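Local structure of dihydrodipicolinate synthase (Aquifex aeolicus, 2EHH) at residues 102-108 with 137-142; 114-119 with 148-152. The protein probably catalyses the condensation of pyruvate with (S)-aspartate-beta-semialdehyde to 4-hydroxy-tetrahydrodipicolinate, a step of lysine biosynthesis. All coordinates share one frame; numbering follows the deposited sequence.

Overall arrangement
Read from the N terminus, the chain leaves barrel strand 98-102, runs through the 102-108 loop into helix 111-124, forms strand 129-133, turns through the short helix 135-138 and continues into helix 144-153. Interaction 1 closes a loop when 137-142 comes back against 102-108; interaction 2 closes another when 148-152 meets 114-119. Their segments alternate along the chain, so the two closures cross. Interaction 1 ties together the loops that follow two neighbouring strands of the TIM barrel, and interaction 2 ties the helices that come after those loops. The centres lie about 15 Å apart, and Leu114 joins them, with CD2 3.6 Å from Pro104 CD and CD1 3.7 Å from Ile142 CA.

Interaction 1. Residues 102-108 with 137-142; sequences VVPYYNK and RTCVEI
Two loops of the TIM barrel, those following strands 98-102 and 129-133, meet here beside the predicted active site, tied by a backbone hydrogen bond from Tyr106 N to Thr138 O, 3.2 Å. It is moderately bent, 152° at the hydrogen, with the donor tilted 26° from the carbonyl plane. Thr138 O also accepts a hydrogen bond from water 1, 3.0 Å from the water oxygen, which donates to Pro104 O as well, so one water bridges both loops where Thr138 ends the helix. Tyr105 CA adds a CA-H...O contact to Thr138 O.

The methyl and hydroxyl of Thr138 do different work. With OG1 placed between the backbone N and the carbonyl carbon (chi1 66°), Thr138 OG1 donates to Val140 O at 2.8 Å within its own turn, while Thr138 CG2 lies 3.3 Å from Val103 O. Farther along, the two branches of Val103 divide the apolar packing: Val103 CG1 lies 3.6 Å from Val140 CG1, and Val103 CG2 meets Ile142 CG2 at 3.8 Å.

Tyr106, a predicted member of the catalytic proton relay, is thus tied at its backbone N, and its CB points away from 137-142. Its carbonyl accepts a hydrogen bond from Arg137 of the second subunit, the ring of Tyr105 stacks with that of Tyr106 of that subunit, and Cys139 forms a disulfide with its Cys139, so the paired loops also belong to the subunit interface. Lys108, partly exposed, bends at chi3 to fold CE back, and CG, CD and CE all run past one carbonyl, Lys108 CE 3.5 Å from Cys139 O.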
ATOM      1  N   VAL A 102      14.230  -7.144  17.637  1.00 13.12           N
ATOM      2  CA  VAL A 102      13.391  -6.813  16.495  1.00 12.63           C
ATOM      3  C   VAL A 102      12.247  -7.803  16.309  1.00 12.76           C
ATOM      4  O   VAL A 102      12.356  -8.982  16.666  1.00 12.52           O
ATOM      5  CB  VAL A 102      14.235  -6.752  15.188  1.00 13.23           C
ATOM      6  CG1 VAL A 102      14.692  -8.156  14.792  1.00 12.53           C
ATOM      7  CG2 VAL A 102      13.429  -6.106  14.064  1.00 11.02           C
ATOM      8  N   VAL A 103      11.131  -7.309  15.787  1.00 12.45           N
ATOM      9  CA  VAL A 103       9.992  -8.169  15.503  1.00 11.93           C
ATOM     10  C   VAL A 103      10.514  -9.056  14.375  1.00 12.02           C
ATOM     11  O   VAL A 103      11.105  -8.556  13.425  1.00 13.11           O
ATOM     12  CB  VAL A 103       8.784  -7.350  14.975  1.00 12.47           C
ATOM     13  CG1 VAL A 103       7.733  -8.281  14.382  1.00 11.64           C
ATOM     14  CG2 VAL A 103       8.187  -6.519  16.099  1.00 14.13           C
ATOM     15  N   PRO A 104      10.321 -10.378  14.475  1.00 13.32           N
ATOM     16  CA  PRO A 104      10.790 -11.302  13.439  1.00 11.93           C
ATOM     17  C   PRO A 104      10.470 -10.870  12.009  1.00 12.95           C
ATOM     18  O   PRO A 104       9.312 -10.611  11.665  1.00 12.59           O
ATOM     19  CB  PRO A 104      10.100 -12.600  13.814  1.00 12.91           C
ATOM     20  CG  PRO A 104      10.154 -12.552  15.318  1.00 13.26           C
ATOM     21  CD  PRO A 104       9.740 -11.117  15.612  1.00 10.84           C
ATOM     22  N   TYR A 105      11.508 -10.803  11.185  1.00 10.57           N
ATOM     23  CA  TYR A 105      11.365 -10.420   9.785  1.00 12.07           C
ATOM     24  C   TYR A 105      11.273 -11.646   8.876  1.00 12.41           C
ATOM     25  O   TYR A 105      11.686 -12.742   9.254  1.00 13.45           O
ATOM     26  CB  TYR A 105      12.566  -9.579   9.342  1.00 14.15           C
ATOM     27  CG  TYR A 105      13.894 -10.173   9.758  1.00 17.09           C
ATOM     28  CD1 TYR A 105      14.568  -9.697  10.882  1.00 17.47           C
ATOM     29  CD2 TYR A 105      14.445 -11.258   9.070  1.00 18.20           C
ATOM     30  CE1 TYR A 105      15.745 -10.283  11.314  1.00 21.40           C
ATOM     31  CE2 TYR A 105      15.630 -11.854   9.499  1.00 20.35           C
ATOM     32  CZ  TYR A 105      16.266 -11.355  10.623  1.00 20.82           C
ATOM     33  OH  TYR A 105      17.418 -11.921  11.086  1.00 24.12           O
ATOM     34  N   TYR A 106      10.709 -11.444   7.686  1.00 11.17           N
ATOM     35  CA  TYR A 106      10.603 -12.479   6.664  1.00 12.58           C
ATOM     36  C   TYR A 106       9.655 -13.667   6.857  1.00 14.29           C
ATOM     37  O   TYR A 106       8.896 -13.987   5.934  1.00 13.05           O
ATOM     38  CB  TYR A 106      12.004 -13.005   6.345  1.00 15.04           C
ATOM     39  CG  TYR A 106      12.055 -13.981   5.192  1.00 18.07           C
ATOM     40  CD1 TYR A 106      11.960 -13.540   3.873  1.00 18.46           C
ATOM     41  CD2 TYR A 106      12.214 -15.343   5.420  1.00 22.09           C
ATOM     42  CE1 TYR A 106      12.027 -14.434   2.805  1.00 22.02           C
ATOM     43  CE2 TYR A 106      12.283 -16.250   4.359  1.00 24.85           C
ATOM     44  CZ  TYR A 106      12.191 -15.785   3.055  1.00 24.68           C
ATOM     45  OH  TYR A 106      12.292 -16.671   2.007  1.00 28.44           O
ATOM     46  N   ASN A 107       9.694 -14.344   8.007  1.00 12.56           N
ATOM     47  CA  ASN A 107       8.794 -15.486   8.183  1.00 13.39           C
ATOM     48  C   ASN A 107       7.375 -15.136   8.638  1.00 12.96           C
ATOM     49  O   ASN A 107       6.524 -16.012   8.770  1.00 14.15           O
ATOM     50  CB  ASN A 107       9.408 -16.575   9.086  1.00 13.58           C
ATOM     51  CG  ASN A 107       9.914 -16.053  10.419  1.00 15.82           C
ATOM     52  OD1 ASN A 107       9.711 -14.896  10.783  1.00 14.48           O
ATOM     53  ND2 ASN A 107      10.584 -16.929  11.164  1.00 13.50           N
ATOM     54  N   LYS A 108       7.134 -13.846   8.858  1.00 12.91           N
ATOM     55  CA  LYS A 108       5.815 -13.324   9.234  1.00 12.69           C
ATOM     56  C   LYS A 108       4.979 -14.153  10.209  1.00 11.81           C
ATOM     57  O   LYS A 108       3.896 -14.635   9.871  1.00  9.39           O
ATOM     58  CB  LYS A 108       4.999 -13.077   7.960  1.00 12.65           C
ATOM     59  CG  LYS A 108       5.667 -12.104   6.994  1.00 17.86           C
ATOM     60  CD  LYS A 108       4.832 -11.874   5.741  1.00 20.67           C
ATOM     61  CE  LYS A 108       3.422 -11.421   6.084  1.00 21.66           C
ATOM     62  NZ  LYS A 108       2.659 -11.034   4.864  1.00 24.21           N
ATOM     63  N   ARG A 137      10.593  -3.052   7.006  1.00 11.34           N
ATOM     64  CA  ARG A 137      11.720  -3.966   6.828  1.00 14.05           C
ATOM     65  C   ARG A 137      11.361  -5.411   7.166  1.00 14.02           C
ATOM     66  O   ARG A 137      11.766  -6.340   6.463  1.00 12.37           O
ATOM     67  CB  ARG A 137      12.902  -3.541   7.700  1.00 14.82           C
ATOM     68  CG  ARG A 137      13.660  -2.324   7.191  1.00 16.92           C
ATOM     69  CD  ARG A 137      14.789  -1.956   8.152  1.00 22.53           C
ATOM     70  NE  ARG A 137      15.574  -0.821   7.672  1.00 24.14           N
ATOM     71  CZ  ARG A 137      16.518  -0.897   6.737  1.00 25.26           C
ATOM     72  NH1 ARG A 137      16.811  -2.063   6.172  1.00 20.40           N
ATOM     73  NH2 ARG A 137      17.164   0.201   6.367  1.00 21.09           N
ATOM     74  N   THR A 138      10.596  -5.597   8.239  1.00 13.76           N
ATOM     75  CA  THR A 138      10.216  -6.935   8.691  1.00 14.23           C
ATOM     76  C   THR A 138       9.064  -7.543   7.905  1.00 14.20           C
ATOM     77  O   THR A 138       8.890  -8.765   7.881  1.00 13.76           O
ATOM     78  CB  THR A 138       9.808  -6.924  10.173  1.00 14.22           C
ATOM     79  OG1 THR A 138       8.610  -6.156  10.322  1.00 13.02           O
ATOM     80  CG2 THR A 138      10.913  -6.308  11.036  1.00 12.50           C
ATOM     81  N   CYS A 139       8.273  -6.677   7.286  1.00 15.23           N
ATOM     82  CA  CYS A 139       7.124  -7.084   6.502  1.00 16.77           C
ATOM     83  C   CYS A 139       5.998  -7.710   7.346  1.00 17.38           C
ATOM     84  O   CYS A 139       5.205  -8.523   6.866  1.00 16.09           O
ATOM     85  CB  CYS A 139       7.595  -7.991   5.353  1.00 19.92           C
ATOM     86  SG  CYS A 139       7.618  -7.082   3.767  1.00 25.45           S
ATOM     87  N   VAL A 140       5.939  -7.297   8.612  1.00 15.23           N
ATOM     88  CA  VAL A 140       4.909  -7.731   9.559  1.00 13.91           C
ATOM     89  C   VAL A 140       4.909  -6.706  10.694  1.00 13.15           C
ATOM     90  O   VAL A 140       5.898  -6.008  10.895  1.00 14.41           O
ATOM     91  CB  VAL A 140       5.197  -9.137  10.157  1.00 13.94           C
ATOM     92  CG1 VAL A 140       6.287  -9.052  11.221  1.00 13.05           C
ATOM     93  CG2 VAL A 140       3.916  -9.718  10.746  1.00 15.87           C
ATOM     94  N   GLU A 141       3.808  -6.600  11.426  1.00 13.52           N
ATOM     95  CA  GLU A 141       3.747  -5.646  12.531  1.00 13.25           C
ATOM     96  C   GLU A 141       3.158  -6.267  13.786  1.00 13.62           C
ATOM     97  O   GLU A 141       2.184  -7.021  13.726  1.00 14.15           O
ATOM     98  CB  GLU A 141       2.928  -4.411  12.136  1.00 14.40           C
ATOM     99  CG  GLU A 141       2.645  -3.445  13.291  1.00 16.06           C
ATOM    100  CD  GLU A 141       2.209  -2.070  12.816  1.00 18.47           C
ATOM    101  OE1 GLU A 141       3.020  -1.119  12.898  1.00 18.27           O
ATOM    102  OE2 GLU A 141       1.059  -1.941  12.348  1.00 20.23           O
ATOM    103  N   ILE A 142       3.768  -5.964  14.926  1.00 13.16           N
ATOM    104  CA  ILE A 142       3.275  -6.478  16.192  1.00 12.11           C
ATOM    105  C   ILE A 142       2.138  -5.539  16.603  1.00 11.91           C
ATOM    106  O   ILE A 142       2.330  -4.327  16.719  1.00 12.59           O
ATOM    107  CB  ILE A 142       4.401  -6.500  17.248  1.00 12.89           C
ATOM    108  CG1 ILE A 142       3.899  -7.166  18.532  1.00 13.18           C
ATOM    109  CG2 ILE A 142       4.922  -5.094  17.494  1.00 12.59           C
ATOM    110  CD1 ILE A 142       5.019  -7.505  19.525  1.00 12.74           C
TER
HETATM  111  O   HOH W   1       8.029 -11.205   9.334  1.00 12.18           O

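Interaction 2. Residues 114-119 with 148-152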
ATOM      1  N   LEU A 114       4.284 -13.964  17.598  1.00 12.90           N
ATOM      2  CA  LEU A 114       5.051 -12.816  18.065  1.00 12.02           C
ATOM      3  C   LEU A 114       5.024 -12.770  19.589  1.00 13.70           C
ATOM      4  O   LEU A 114       6.022 -12.435  20.227  1.00 13.34           O
ATOM      5  CB  LEU A 114       4.474 -11.517  17.491  1.00 13.18           C
ATOM      6  CG  LEU A 114       4.625 -11.341  15.975  1.00 11.28           C
ATOM      7  CD1 LEU A 114       4.030 -10.014  15.534  1.00 11.87           C
ATOM      8  CD2 LEU A 114       6.116 -11.404  15.615  1.00 12.93           C
ATOM      9  N   TYR A 115       3.875 -13.102  20.168  1.00 14.40           N
ATOM     10  CA  TYR A 115       3.732 -13.118  21.623  1.00 14.81           C
ATOM     11  C   TYR A 115       4.685 -14.150  22.225  1.00 14.85           C
ATOM     12  O   TYR A 115       5.480 -13.837  23.116  1.00 13.69           O
ATOM     13  CB  TYR A 115       2.290 -13.470  22.008  1.00 16.89           C
ATOM     14  CG  TYR A 115       2.103 -13.795  23.474  1.00 19.98           C
ATOM     15  CD1 TYR A 115       2.190 -12.803  24.452  1.00 21.28           C
ATOM     16  CD2 TYR A 115       1.845 -15.101  23.884  1.00 21.31           C
ATOM     17  CE1 TYR A 115       2.017 -13.108  25.806  1.00 24.03           C
ATOM     18  CE2 TYR A 115       1.671 -15.418  25.232  1.00 23.73           C
ATOM     19  CZ  TYR A 115       1.757 -14.419  26.186  1.00 24.58           C
ATOM     20  OH  TYR A 115       1.562 -14.732  27.514  1.00 27.37           O
ATOM     21  N   GLU A 116       4.616 -15.381  21.733  1.00 15.69           N
ATOM     22  CA  GLU A 116       5.484 -16.431  22.262  1.00 17.35           C
ATOM     23  C   GLU A 116       6.966 -16.133  22.053  1.00 16.29           C
ATOM     24  O   GLU A 116       7.799 -16.505  22.878  1.00 16.87           O
ATOM     25  CB  GLU A 116       5.113 -17.786  21.652  1.00 18.64           C
ATOM     26  CG  GLU A 116       3.712 -18.231  22.036  1.00 23.00           C
ATOM     27  CD  GLU A 116       3.426 -19.677  21.689  1.00 27.07           C
ATOM     28  OE1 GLU A 116       2.240 -20.071  21.741  1.00 28.02           O
ATOM     29  OE2 GLU A 116       4.381 -20.420  21.373  1.00 27.31           O
ATOM     30  N   HIS A 117       7.292 -15.447  20.962  1.00 16.45           N
ATOM     31  CA  HIS A 117       8.679 -15.089  20.672  1.00 15.65           C
ATOM     32  C   HIS A 117       9.239 -14.182  21.769  1.00 15.72           C
ATOM     33  O   HIS A 117      10.214 -14.520  22.447  1.00 16.04           O
ATOM     34  CB  HIS A 117       8.758 -14.364  19.322  1.00 15.39           C
ATOM     35  CG  HIS A 117      10.131 -13.886  18.962  1.00 16.86           C
ATOM     36  ND1 HIS A 117      11.137 -14.736  18.549  1.00 14.83           N
ATOM     37  CD2 HIS A 117      10.660 -12.639  18.928  1.00 15.99           C
ATOM     38  CE1 HIS A 117      12.221 -14.033  18.273  1.00 15.38           C
ATOM     39  NE2 HIS A 117      11.957 -12.755  18.497  1.00 15.25           N
ATOM     40  N   PHE A 118       8.608 -13.029  21.944  1.00 13.51           N
ATOM     41  CA  PHE A 118       9.050 -12.065  22.937  1.00 15.82           C
ATOM     42  C   PHE A 118       8.896 -12.573  24.361  1.00 16.54           C
ATOM     43  O   PHE A 118       9.732 -12.287  25.219  1.00 16.27           O
ATOM     44  CB  PHE A 118       8.295 -10.749  22.751  1.00 13.24           C
ATOM     45  CG  PHE A 118       8.749  -9.963  21.551  1.00 13.88           C
ATOM     46  CD1 PHE A 118       9.923  -9.216  21.596  1.00 13.84           C
ATOM     47  CD2 PHE A 118       8.025 -10.001  20.364  1.00 13.00           C
ATOM     48  CE1 PHE A 118      10.376  -8.517  20.473  1.00 14.24           C
ATOM     49  CE2 PHE A 118       8.466  -9.306  19.234  1.00 13.66           C
ATOM     50  CZ  PHE A 118       9.645  -8.563  19.290  1.00 14.05           C
ATOM     51  N   LYS A 119       7.836 -13.331  24.611  1.00 17.75           N
ATOM     52  CA  LYS A 119       7.600 -13.879  25.940  1.00 19.46           C
ATOM     53  C   LYS A 119       8.735 -14.844  26.287  1.00 19.70           C
ATOM     54  O   LYS A 119       9.315 -14.778  27.372  1.00 20.49           O
ATOM     55  CB  LYS A 119       6.261 -14.614  25.975  1.00 20.22           C
ATOM     56  CG  LYS A 119       5.820 -15.064  27.359  1.00 26.21           C
ATOM     57  CD  LYS A 119       4.571 -15.931  27.269  1.00 30.35           C
ATOM     58  CE  LYS A 119       3.900 -16.106  28.625  1.00 35.18           C
ATOM     59  NZ  LYS A 119       4.805 -16.711  29.640  1.00 37.40           N
ATOM     60  N   PHE A 148       0.497  -4.995  24.393  1.00 16.48           N
ATOM     61  CA  PHE A 148      -0.169  -4.824  25.679  1.00 17.16           C
ATOM     62  C   PHE A 148      -0.060  -6.098  26.517  1.00 18.45           C
ATOM     63  O   PHE A 148       0.287  -6.056  27.701  1.00 18.77           O
ATOM     64  CB  PHE A 148      -1.640  -4.488  25.450  1.00 20.11           C
ATOM     65  CG  PHE A 148      -2.439  -4.372  26.711  1.00 21.56           C
ATOM     66  CD1 PHE A 148      -2.272  -3.282  27.558  1.00 22.43           C
ATOM     67  CD2 PHE A 148      -3.357  -5.359  27.055  1.00 24.16           C
ATOM     68  CE1 PHE A 148      -3.014  -3.174  28.735  1.00 24.39           C
ATOM     69  CE2 PHE A 148      -4.102  -5.263  28.226  1.00 25.38           C
ATOM     70  CZ  PHE A 148      -3.929  -4.167  29.069  1.00 25.01           C
ATOM     71  N   LYS A 149      -0.367  -7.227  25.891  1.00 18.09           N
ATOM     72  CA  LYS A 149      -0.310  -8.520  26.556  1.00 18.96           C
ATOM     73  C   LYS A 149       1.116  -8.806  27.018  1.00 17.97           C
ATOM     74  O   LYS A 149       1.332  -9.319  28.116  1.00 18.30           O
ATOM     75  CB  LYS A 149      -0.784  -9.615  25.596  1.00 21.00           C
ATOM     76  CG  LYS A 149      -0.883 -11.011  26.207  1.00 24.27           C
ATOM     77  CD  LYS A 149      -1.388 -12.014  25.174  1.00 27.86           C
ATOM     78  CE  LYS A 149      -1.400 -13.438  25.716  1.00 30.09           C
ATOM     79  NZ  LYS A 149      -2.393 -13.640  26.803  1.00 31.60           N
ATOM     80  N   LEU A 150       2.089  -8.465  26.179  1.00 17.09           N
ATOM     81  CA  LEU A 150       3.495  -8.690  26.504  1.00 16.17           C
ATOM     82  C   LEU A 150       4.005  -7.828  27.652  1.00 16.73           C
ATOM     83  O   LEU A 150       4.666  -8.327  28.567  1.00 16.54           O
ATOM     84  CB  LEU A 150       4.360  -8.439  25.272  1.00 14.79           C
ATOM     85  CG  LEU A 150       4.420  -9.582  24.259  1.00 15.77           C
ATOM     86  CD1 LEU A 150       5.076  -9.107  22.962  1.00 14.10           C
ATOM     87  CD2 LEU A 150       5.211 -10.739  24.873  1.00 12.75           C
ATOM     88  N   ALA A 151       3.712  -6.534  27.597  1.00 16.01           N
ATOM     89  CA  ALA A 151       4.163  -5.612  28.631  1.00 17.67           C
ATOM     90  C   ALA A 151       3.476  -5.899  29.963  1.00 19.21           C
ATOM     91  O   ALA A 151       4.034  -5.632  31.031  1.00 18.99           O
ATOM     92  CB  ALA A 151       3.899  -4.171  28.199  1.00 16.38           C
ATOM     93  N   SER A 152       2.269  -6.451  29.895  1.00 21.38           N
ATOM     94  CA  SER A 152       1.512  -6.774  31.098  1.00 23.50           C
ATOM     95  C   SER A 152       2.014  -8.050  31.772  1.00 23.89           C
ATOM     96  O   SER A 152       2.063  -8.130  32.998  1.00 24.61           O
ATOM     97  CB  SER A 152       0.024  -6.925  30.765  1.00 25.11           C
ATOM     98  OG  SER A 152      -0.526  -5.697  30.323  1.00 26.55           O
TER
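Tyr115 and Leu150 mark the tight line between two outer helices of the TIM barrel, 111-124 and 144-153, whose local axes run nearly parallel, 25° apart and 10.1 Å at closest approach. Leu150 reaches across from the second helix, and its two methyls fit among Tyr115 and Phe118. Leu150 CD1 packs against Phe118 CB at 3.6 Å, the two side chains crossing at about a right angle. Leu150 CD2 settles beside the Tyr115 backbone and ring, 3.6 Å from Tyr115 O and 3.7 Å from Tyr115 CD1. Beyond this buried side, Phe118 touches Val101 of strand 98-102, so the apolar seam continues into the barrel wall.

On the outer side, exposed Lys149 covers one face of Tyr115, whose CG, anti to the backbone N, swings the ring out toward 148-152. The chain of Lys149 is extended as far as CE, which lies over the ring: Lys149 CE is 3.5 Å from the Tyr115 ring centroid and 20° off the normal, a CH-pi contact. The bend at chi4 (67°) then sets the looser element, the ammonium, with Lys149 NZ 4.8 Å from the Tyr115 ring centroid, an off-centre cation-pi contact. Replacing Tyr115 with an alanine would probably leave Lys149 without the face it covers and open a gap beside Leu150 CD2. The nearest approach on this side is Lys149 CE to Tyr115 CZ, 3.3 Å.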